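Local coordinates for malonate decarboxylase acyl carrier protein (Pseudomonas fluorescens, PDB 5VIT) that probably serves as the acyl carrier subunit of malonate decarboxylase, holding acetyl and malonyl groups as thioesters on a CoA-derived prosthetic group, at residues A52-E60 / I75-R86. Sequence-based numbering, arbitrary orientation.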
ATOM      1  N   ALA B  52     -23.807  14.345   0.505  1.00 33.34           N
ATOM      2  CA  ALA B  52     -22.944  15.501   0.298  1.00 31.97           C
ATOM      3  C   ALA B  52     -21.586  15.376   0.998  1.00 31.19           C
ATOM      4  O   ALA B  52     -20.549  15.657   0.394  1.00 32.14           O
ATOM      5  CB  ALA B  52     -23.654  16.776   0.751  1.00 29.55           C
ATOM      6  N   SER B  53     -21.573  14.945   2.256  1.00 28.62           N
ATOM      7  CA  SER B  53     -20.316  14.945   3.007  1.00 31.44           C
ATOM      8  C   SER B  53     -19.422  13.794   2.546  1.00 32.23           C
ATOM      9  O   SER B  53     -18.194  13.866   2.637  1.00 30.18           O
ATOM     10  CB  SER B  53     -20.579  14.857   4.504  1.00 29.70           C
ATOM     11  OG  SER B  53     -21.303  13.677   4.776  1.00 37.23           O
ATOM     12  N   ARG B  54     -20.052  12.741   2.038  1.00 29.98           N
ATOM     13  CA  ARG B  54     -19.336  11.666   1.373  1.00 34.98           C
ATOM     14  C   ARG B  54     -18.553  12.215   0.160  1.00 29.15           C
ATOM     15  O   ARG B  54     -17.351  11.988   0.041  1.00 29.19           O
ATOM     16  CB  ARG B  54     -20.320  10.567   0.954  1.00 33.57           C
ATOM     17  CG  ARG B  54     -19.706   9.448   0.147  1.00 43.53           C
ATOM     18  CD  ARG B  54     -20.781   8.512  -0.429  1.00 53.39           C
ATOM     19  NE  ARG B  54     -21.127   7.411   0.477  1.00 53.82           N
ATOM     20  CZ  ARG B  54     -22.165   7.402   1.313  1.00 57.14           C
ATOM     21  NH1 ARG B  54     -22.996   8.443   1.366  1.00 57.18           N
ATOM     22  NH2 ARG B  54     -22.378   6.339   2.088  1.00 50.57           N
ATOM     23  N   TRP B  55     -19.232  12.958  -0.716  1.00 31.63           N
ATOM     24  CA  TRP B  55     -18.583  13.532  -1.893  1.00 30.73           C
ATOM     25  C   TRP B  55     -17.482  14.520  -1.481  1.00 31.45           C
ATOM     26  O   TRP B  55     -16.424  14.591  -2.109  1.00 31.67           O
ATOM     27  CB  TRP B  55     -19.615  14.218  -2.803  1.00 31.54           C
ATOM     28  CG  TRP B  55     -20.463  13.255  -3.613  1.00 33.30           C
ATOM     29  CD1 TRP B  55     -21.698  12.774  -3.284  1.00 33.30           C
ATOM     30  CD2 TRP B  55     -20.121  12.641  -4.868  1.00 30.57           C
ATOM     31  NE1 TRP B  55     -22.154  11.916  -4.256  1.00 29.70           N
ATOM     32  CE2 TRP B  55     -21.204  11.816  -5.238  1.00 32.59           C
ATOM     33  CE3 TRP B  55     -19.015  12.715  -5.714  1.00 30.90           C
ATOM     34  CZ2 TRP B  55     -21.207  11.070  -6.416  1.00 29.66           C
ATOM     35  CZ3 TRP B  55     -19.020  11.980  -6.884  1.00 31.77           C
ATOM     36  CH2 TRP B  55     -20.106  11.171  -7.225  1.00 32.87           C
ATOM     37  N   GLN B  56     -17.728  15.266  -0.410  1.00 27.18           N
ATOM     38  CA  GLN B  56     -16.737  16.194   0.132  1.00 30.29           C
ATOM     39  C   GLN B  56     -15.445  15.468   0.540  1.00 31.97           C
ATOM     40  O   GLN B  56     -14.320  15.884   0.193  1.00 30.94           O
ATOM     41  CB  GLN B  56     -17.330  16.943   1.339  1.00 30.51           C
ATOM     42  CG  GLN B  56     -16.401  17.967   1.945  1.00 31.12           C
ATOM     43  CD  GLN B  56     -16.027  19.055   0.961  1.00 41.75           C
ATOM     44  OE1 GLN B  56     -16.873  19.547   0.202  1.00 39.12           O
ATOM     45  NE2 GLN B  56     -14.750  19.433   0.958  1.00 42.40           N
ATOM     46  N   HIS B  57     -15.605  14.383   1.283  1.00 28.51           N
ATOM     47  CA  HIS B  57     -14.456  13.595   1.707  1.00 32.99           C
ATOM     48  C   HIS B  57     -13.674  13.042   0.530  1.00 30.91           C
ATOM     49  O   HIS B  57     -12.449  13.113   0.508  1.00 30.34           O
ATOM     50  CB  HIS B  57     -14.903  12.448   2.607  1.00 34.31           C
ATOM     51  CG  HIS B  57     -15.369  12.900   3.953  1.00 30.10           C
ATOM     52  ND1 HIS B  57     -16.541  12.455   4.523  1.00 26.36           N
ATOM     53  CD2 HIS B  57     -14.816  13.761   4.839  1.00 30.23           C
ATOM     54  CE1 HIS B  57     -16.690  13.022   5.706  1.00 34.79           C
ATOM     55  NE2 HIS B  57     -15.657  13.818   5.923  1.00 34.83           N
ATOM     56  N   LEU B  58     -14.404  12.510  -0.444  1.00 33.65           N
ATOM     57  CA  LEU B  58     -13.819  11.903  -1.636  1.00 30.82           C
ATOM     58  C   LEU B  58     -12.877  12.885  -2.351  1.00 31.50           C
ATOM     59  O   LEU B  58     -11.695  12.584  -2.603  1.00 28.16           O
ATOM     60  CB  LEU B  58     -14.956  11.436  -2.555  1.00 32.89           C
ATOM     61  CG  LEU B  58     -14.692  10.420  -3.662  1.00 36.39           C
ATOM     62  CD1 LEU B  58     -13.665   9.438  -3.213  1.00 39.74           C
ATOM     63  CD2 LEU B  58     -15.972   9.673  -3.975  1.00 36.35           C
ATOM     64  N   PHE B  59     -13.398  14.078  -2.638  1.00 30.00           N
ATOM     65  CA  PHE B  59     -12.621  15.133  -3.292  1.00 29.53           C
ATOM     66  C   PHE B  59     -11.470  15.640  -2.421  1.00 29.23           C
ATOM     67  O   PHE B  59     -10.391  15.968  -2.919  1.00 32.52           O
ATOM     68  CB  PHE B  59     -13.532  16.309  -3.654  1.00 32.60           C
ATOM     69  CG  PHE B  59     -14.582  15.976  -4.675  1.00 34.93           C
ATOM     70  CD1 PHE B  59     -15.876  16.446  -4.534  1.00 34.39           C
ATOM     71  CD2 PHE B  59     -14.272  15.221  -5.787  1.00 34.85           C
ATOM     72  CE1 PHE B  59     -16.839  16.158  -5.477  1.00 30.43           C
ATOM     73  CE2 PHE B  59     -15.240  14.929  -6.733  1.00 36.87           C
ATOM     74  CZ  PHE B  59     -16.521  15.396  -6.576  1.00 32.97           C
ATOM     75  N   GLU B  60     -11.715  15.737  -1.121  1.00 29.73           N
ATOM     76  CA  GLU B  60     -10.685  16.188  -0.205  1.00 32.00           C
ATOM     77  C   GLU B  60      -9.451  15.302  -0.315  1.00 33.20           C
ATOM     78  O   GLU B  60      -8.339  15.800  -0.380  1.00 35.10           O
ATOM     79  CB  GLU B  60     -11.198  16.190   1.226  1.00 32.57           C
ATOM     80  CG  GLU B  60     -11.981  17.423   1.586  1.00 36.19           C
ATOM     81  CD  GLU B  60     -12.648  17.299   2.942  1.00 39.45           C
ATOM     82  OE1 GLU B  60     -12.465  16.252   3.613  1.00 38.35           O
ATOM     83  OE2 GLU B  60     -13.364  18.246   3.326  1.00 46.34           O
ATOM     84  N   ILE B  75     -20.508  16.071 -13.006  1.00 33.42           N
ATOM     85  CA  ILE B  75     -20.675  14.666 -12.686  1.00 33.01           C
ATOM     86  C   ILE B  75     -22.149  14.301 -12.688  1.00 32.02           C
ATOM     87  O   ILE B  75     -22.971  15.028 -12.125  1.00 31.35           O
ATOM     88  CB  ILE B  75     -20.051  14.334 -11.317  1.00 30.70           C
ATOM     89  CG1 ILE B  75     -18.528  14.421 -11.396  1.00 28.05           C
ATOM     90  CG2 ILE B  75     -20.497  12.961 -10.837  1.00 27.70           C
ATOM     91  CD1 ILE B  75     -17.853  14.313 -10.066  1.00 27.16           C
ATOM     92  N   HIS B  76     -22.480  13.188 -13.345  1.00 27.27           N
ATOM     93  CA  HIS B  76     -23.830  12.632 -13.294  1.00 25.02           C
ATOM     94  C   HIS B  76     -23.713  11.226 -12.772  1.00 27.35           C
ATOM     95  O   HIS B  76     -23.260  10.324 -13.486  1.00 28.75           O
ATOM     96  CB  HIS B  76     -24.511  12.661 -14.675  1.00 31.60           C
ATOM     97  CG  HIS B  76     -24.592  14.031 -15.278  1.00 34.96           C
ATOM     98  ND1 HIS B  76     -24.075  14.332 -16.521  1.00 34.10           N
ATOM     99  CD2 HIS B  76     -25.127  15.186 -14.803  1.00 35.31           C
ATOM    100  CE1 HIS B  76     -24.286  15.609 -16.788  1.00 36.10           C
ATOM    101  NE2 HIS B  76     -24.915  16.152 -15.758  1.00 38.55           N
ATOM    102  N   ASP B  77     -24.103  11.050 -11.514  1.00 29.34           N
ATOM    103  CA  ASP B  77     -23.953   9.785 -10.820  1.00 29.04           C
ATOM    104  C   ASP B  77     -25.272   9.062 -10.539  1.00 28.53           C
ATOM    105  O   ASP B  77     -26.221   9.641 -10.007  1.00 28.48           O
ATOM    106  CB  ASP B  77     -23.219   9.993  -9.492  1.00 27.65           C
ATOM    107  CG  ASP B  77     -23.296   8.771  -8.612  1.00 29.58           C
ATOM    108  OD1 ASP B  77     -22.504   7.847  -8.848  1.00 28.11           O
ATOM    109  OD2 ASP B  77     -24.162   8.710  -7.710  1.00 33.87           O
ATOM    110  N   PHE B  78     -25.298   7.778 -10.878  1.00 29.23           N
ATOM    111  CA  PHE B  78     -26.441   6.902 -10.619  1.00 30.17           C
ATOM    112  C   PHE B  78     -26.017   5.851  -9.576  1.00 30.21           C
ATOM    113  O   PHE B  78     -26.107   4.641  -9.808  1.00 27.87           O
ATOM    114  CB  PHE B  78     -26.910   6.250 -11.940  1.00 27.31           C
ATOM    115  CG  PHE B  78     -28.267   5.589 -11.886  1.00 30.84           C
ATOM    116  CD1 PHE B  78     -29.004   5.518 -10.704  1.00 28.26           C
ATOM    117  CD2 PHE B  78     -28.808   5.025 -13.044  1.00 33.23           C
ATOM    118  CE1 PHE B  78     -30.251   4.903 -10.673  1.00 30.88           C
ATOM    119  CE2 PHE B  78     -30.052   4.395 -13.021  1.00 29.90           C
ATOM    120  CZ  PHE B  78     -30.778   4.340 -11.834  1.00 35.19           C
ATOM    121  N   GLY B  79     -25.521   6.316  -8.438  1.00 30.50           N
ATOM    122  CA  GLY B  79     -25.241   5.422  -7.320  1.00 34.26           C
ATOM    123  C   GLY B  79     -23.968   4.588  -7.371  1.00 30.13           C
ATOM    124  O   GLY B  79     -23.918   3.482  -6.835  1.00 31.75           O
ATOM    125  N   ALA B  80     -22.930   5.112  -8.012  1.00 27.40           N
ATOM    126  CA  ALA B  80     -21.640   4.456  -8.009  1.00 30.11           C
ATOM    127  C   ALA B  80     -21.079   4.391  -6.576  1.00 33.93           C
ATOM    128  O   ALA B  80     -21.349   5.276  -5.774  1.00 32.87           O
ATOM    129  CB  ALA B  80     -20.682   5.185  -8.926  1.00 26.96           C
ATOM    130  N   THR B  81     -20.316   3.343  -6.254  1.00 29.74           N
ATOM    131  CA  THR B  81     -19.581   3.322  -4.993  1.00 30.06           C
ATOM    132  C   THR B  81     -18.486   4.394  -5.037  1.00 28.33           C
ATOM    133  O   THR B  81     -18.057   4.797  -6.117  1.00 30.25           O
ATOM    134  CB  THR B  81     -18.938   1.957  -4.731  1.00 26.19           C
ATOM    135  OG1 THR B  81     -18.049   1.643  -5.816  1.00 26.05           O
ATOM    136  CG2 THR B  81     -20.003   0.878  -4.599  1.00 32.23           C
ATOM    137  N   PRO B  82     -18.024   4.855  -3.863  1.00 29.84           N
ATOM    138  CA  PRO B  82     -16.913   5.810  -3.801  1.00 26.57           C
ATOM    139  C   PRO B  82     -15.679   5.287  -4.508  1.00 29.69           C
ATOM    140  O   PRO B  82     -14.932   6.062  -5.109  1.00 30.59           O
ATOM    141  CB  PRO B  82     -16.662   5.947  -2.302  1.00 25.62           C
ATOM    142  CG  PRO B  82     -18.005   5.755  -1.716  1.00 28.22           C
ATOM    143  CD  PRO B  82     -18.625   4.643  -2.536  1.00 30.77           C
ATOM    144  N   GLY B  83     -15.478   3.973  -4.437  1.00 26.28           N
ATOM    145  CA  GLY B  83     -14.414   3.322  -5.174  1.00 27.79           C
ATOM    146  C   GLY B  83     -14.516   3.510  -6.676  1.00 29.99           C
ATOM    147  O   GLY B  83     -13.534   3.881  -7.326  1.00 31.52           O
ATOM    148  N   VAL B  84     -15.697   3.255  -7.236  1.00 30.09           N
ATOM    149  CA  VAL B  84     -15.914   3.475  -8.668  1.00 30.52           C
ATOM    150  C   VAL B  84     -15.768   4.962  -9.012  1.00 30.58           C
ATOM    151  O   VAL B  84     -15.126   5.307 -10.002  1.00 29.79           O
ATOM    152  CB  VAL B  84     -17.303   2.968  -9.125  1.00 25.02           C
ATOM    153  CG1 VAL B  84     -17.611   3.411 -10.571  1.00 22.54           C
ATOM    154  CG2 VAL B  84     -17.383   1.443  -8.995  1.00 29.86           C
ATOM    155  N   VAL B  85     -16.352   5.830  -8.181  1.00 29.02           N
ATOM    156  CA  VAL B  85     -16.257   7.276  -8.384  1.00 28.78           C
ATOM    157  C   VAL B  85     -14.790   7.737  -8.446  1.00 32.03           C
ATOM    158  O   VAL B  85     -14.376   8.407  -9.394  1.00 30.66           O
ATOM    159  CB  VAL B  85     -16.980   8.072  -7.262  1.00 29.95           C
ATOM    160  CG1 VAL B  85     -16.744   9.550  -7.446  1.00 32.03           C
ATOM    161  CG2 VAL B  85     -18.475   7.762  -7.230  1.00 27.77           C
ATOM    162  N   ARG B  86     -14.008   7.364  -7.437  1.00 31.91           N
ATOM    163  CA  ARG B  86     -12.594   7.726  -7.409  1.00 35.17           C
ATOM    164  C   ARG B  86     -11.850   7.269  -8.671  1.00 37.79           C
ATOM    165  O   ARG B  86     -11.130   8.049  -9.291  1.00 34.82           O
ATOM    166  CB  ARG B  86     -11.909   7.145  -6.172  1.00 35.04           C
ATOM    167  CG  ARG B  86     -10.419   7.397  -6.210  1.00 40.75           C
ATOM    168  CD  ARG B  86      -9.684   6.977  -4.957  1.00 34.44           C
ATOM    169  NE  ARG B  86      -8.255   7.161  -5.182  1.00 35.88           N
ATOM    170  CZ  ARG B  86      -7.300   6.742  -4.361  1.00 42.18           C
ATOM    171  NH1 ARG B  86      -7.603   6.090  -3.240  1.00 36.79           N
ATOM    172  NH2 ARG B  86      -6.034   6.972  -4.672  1.00 39.40           N
TER
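Trp55 leaves its helix with CG anti to the carbonyl carbon (chi1 -76°), which swings the six-membered end of the indole between Ile75 and Val85, with its edge turned to Asp77. Val85 has CG1 anti to its backbone N, and that methyl reaches both Trp55 CZ3, at 3.4 Å, and Leu58 CD2, at 3.6 Å; a short branched valine fits the angle between ring and leucine. Leu58 has two methyls to share out: CD2 also packs on Pro82 CB, 4.1 Å away, while CD1 rests against the aliphatic CB of Arg86, whose guanidinium forms salt bridges with Glu90 and with Glu466 of the MdcA chain. Ile75 spreads two branches: CG2 lies 4.1 Å from Trp55 CH2, while CD1 meets the edge of the Phe59 ring at CZ, 3.9 Å away.

Helix 52-62 connects the parallel strands 39-46 and 71-78 in a beta-alpha-beta unit; here it packs on the second strand and on the start of helix 82-96, the short helical segments crossing at -44°. In a helix's first turn amides have no partner within the helix, so Pro82's missing N-H costs nothing; its CG meets Arg54 at CD and NE, at the guanidinium edge.

Asp77 brings CG to the indole edge, 3.8 Å from Trp55 CZ2, with the planes 74° apart. Its short carboxylate suits the strand end by accepting from two following amides: Asp77 OD1 from Ala80 N, on the syn side at 2.9 Å (an Asx motif), and OD2 from Gly79 N, above the carboxylate plane (an Asx turn), besides bonding to Thr46. With an alanine in place of Asp77, both amides and the Thr46 hydroxyl would probably lose their shared carboxylate, and the indole edge a neighbour, leaving the turn freer to shift.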